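Local coordinates for sortase B (PDB 3PSQ), which is a class B sortase that takes part in pilus assembly in Streptococcus pyogenes, probably as a cysteine transpeptidase working through an acyl-thioester intermediate, at the zinc ion site. Numbering follows the deposited sequence.

The zinc ion site. Residues 35, 53-55, 59-60, 63. With ZN (zinc ion), chain B.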
ATOM      1  N   ASP A  35       5.655   9.296 -13.948  1.00 44.77           N
ATOM      2  CA  ASP A  35       5.682   8.371 -12.789  1.00 43.51           C
ATOM      3  C   ASP A  35       4.321   8.220 -12.074  1.00 42.66           C
ATOM      4  O   ASP A  35       4.078   7.213 -11.410  1.00 42.34           O
ATOM      5  CB  ASP A  35       6.704   8.830 -11.743  1.00 44.06           C
ATOM      6  CG  ASP A  35       8.148   8.562 -12.142  1.00 43.74           C
ATOM      7  OD1 ASP A  35       8.403   8.111 -13.270  1.00 42.23           O
ATOM      8  OD2 ASP A  35       9.038   8.811 -11.301  1.00 46.61           O
ATOM      9  N   GLN A  53       5.018   5.645  -9.200  1.00 40.50           N
ATOM     10  CA  GLN A  53       5.987   4.575  -9.166  1.00 40.98           C
ATOM     11  C   GLN A  53       7.323   5.112  -9.636  1.00 41.21           C
ATOM     12  O   GLN A  53       7.414   5.695 -10.733  1.00 40.73           O
ATOM     13  CB  GLN A  53       5.586   3.407 -10.059  1.00 40.94           C
ATOM     14  CG  GLN A  53       6.657   2.293 -10.082  1.00 40.93           C
ATOM     15  CD  GLN A  53       6.267   1.161 -11.008  1.00 41.26           C
ATOM     16  OE1 GLN A  53       6.228   1.336 -12.222  1.00 38.19           O
ATOM     17  NE2 GLN A  53       5.970  -0.004 -10.438  1.00 41.37           N
ATOM     18  N   GLY A  54       8.364   4.906  -8.824  1.00 41.81           N
ATOM     19  CA  GLY A  54       9.701   5.335  -9.240  1.00 42.61           C
ATOM     20  C   GLY A  54      10.468   4.253  -9.977  1.00 42.94           C
ATOM     21  O   GLY A  54       9.982   3.109 -10.084  1.00 43.90           O
ATOM     22  N   GLU A  55      11.673   4.596 -10.448  1.00 43.13           N
ATOM     23  CA  GLU A  55      12.557   3.631 -11.142  1.00 42.97           C
ATOM     24  C   GLU A  55      13.258   2.746 -10.137  1.00 43.26           C
ATOM     25  O   GLU A  55      13.831   1.709 -10.507  1.00 43.94           O
ATOM     26  CB  GLU A  55      13.566   4.334 -12.034  1.00 42.66           C
ATOM     27  CG  GLU A  55      12.913   5.164 -13.194  1.00 44.81           C
ATOM     28  CD  GLU A  55      12.386   6.530 -12.729  1.00 45.56           C
ATOM     29  OE1 GLU A  55      13.212   7.439 -12.545  1.00 44.89           O
ATOM     30  OE2 GLU A  55      11.144   6.711 -12.580  1.00 44.95           O
ATOM     31  N   GLU A  59      13.815   6.777  -4.790  1.00 42.72           N
ATOM     32  CA  GLU A  59      13.535   7.980  -5.557  1.00 43.40           C
ATOM     33  C   GLU A  59      12.574   9.027  -4.930  1.00 43.58           C
ATOM     34  O   GLU A  59      12.784  10.254  -5.075  1.00 44.31           O
ATOM     35  CB  GLU A  59      13.072   7.612  -6.981  1.00 42.90           C
ATOM     36  CG  GLU A  59      12.564   8.825  -7.845  1.00 42.63           C
ATOM     37  CD  GLU A  59      12.075   8.376  -9.206  1.00 43.78           C
ATOM     38  OE1 GLU A  59      11.951   7.151  -9.402  1.00 44.91           O
ATOM     39  OE2 GLU A  59      11.790   9.220 -10.079  1.00 41.68           O
ATOM     40  N   TYR A  60      11.545   8.543  -4.258  1.00 42.35           N
ATOM     41  CA  TYR A  60      10.524   9.408  -3.695  1.00 41.96           C
ATOM     42  C   TYR A  60      10.666   9.697  -2.195  1.00 42.02           C
ATOM     43  O   TYR A  60       9.736  10.186  -1.584  1.00 42.03           O
ATOM     44  CB  TYR A  60       9.077   8.925  -4.072  1.00 40.53           C
ATOM     45  CG  TYR A  60       8.780   9.313  -5.503  1.00 39.39           C
ATOM     46  CD1 TYR A  60       8.324  10.570  -5.807  1.00 40.01           C
ATOM     47  CD2 TYR A  60       9.085   8.456  -6.565  1.00 40.65           C
ATOM     48  CE1 TYR A  60       8.149  10.964  -7.118  1.00 41.19           C
ATOM     49  CE2 TYR A  60       8.888   8.839  -7.885  1.00 39.34           C
ATOM     50  CZ  TYR A  60       8.420  10.095  -8.151  1.00 41.32           C
ATOM     51  OH  TYR A  60       8.215  10.528  -9.447  1.00 40.23           O
ATOM     52  N   LYS A  63      11.092  13.587  -2.977  1.00 41.31           N
ATOM     53  CA  LYS A  63      10.506  14.035  -4.228  1.00 41.01           C
ATOM     54  C   LYS A  63       8.983  14.030  -4.140  1.00 40.94           C
ATOM     55  O   LYS A  63       8.384  13.082  -3.637  1.00 41.28           O
ATOM     56  CB  LYS A  63      10.987  13.114  -5.348  1.00 40.52           C
ATOM     57  CG  LYS A  63      10.663  13.585  -6.747  1.00 41.27           C
ATOM     58  CD  LYS A  63      11.447  12.630  -7.632  1.00 42.43           C
ATOM     59  CE  LYS A  63      11.292  12.898  -9.080  1.00 43.26           C
ATOM     60  NZ  LYS A  63      11.976  11.775  -9.814  1.00 46.75           N
TER
HETATM   61 ZN    ZN B 326      10.992   8.625 -11.759  1.00 40.17          ZN
HETATM   62  O   HOH W   1      11.151  10.194 -13.060  1.00 38.09           O
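Three carboxylates and a water hold the zinc ion in a near-tetrahedral shell: Asp35 OD2, Glu59 OE2, Glu55 OE2 and water 1, with ZN–O bonds of 2.0 to 2.1 Å. The widest angle, 126°, opens between Glu59 OE2 and Glu55 OE2. Glu55 leans furthest towards bidentate binding, since its OE1 lies 2.6 Å from ZN, longer than a regular bond.

Glu59, with CG anti to the backbone N (chi1 173°), runs extended and presents its carboxylate tip. Glu55 instead folds at chi2 (80°) to bring its carboxylate back to the ion, while the short Asp35, with CG beside its backbone N, binds ZN through OD2 at a bent angle.

A second shell helps fix the rotation of the Asp35 and Glu59 carboxylates. Tyr60 meets Asp35 edge-on, its phenol OH 2.7 Å from OD2, in the ring plane and on the anti lone pair. Lys63, stretched alongside Glu59, makes a salt bridge and hydrogen bond from NZ to OE2 at 2.6 Å, again on the anti lone pair. The other Glu59 oxygen, OE1, accepts the backbone N of Glu55 at 2.8 Å, nearly along its C–O axis, so both oxygens of Glu59 are held. Lys63 NZ, if charged, would probably offset part of the carboxylates' negative charge.

The centre of the site is about 9 Å from His95 and about 17 Å from Cys190, the predicted active-site residues; the structure alone does not show whether the ion has a role or comes from crystallisation. Asp35 lies in the short loop between helix 22-32 and strand 36-41, immediately before the strand, and the zinc ties it to Glu55 and Glu59 in the loop after strand 48-53.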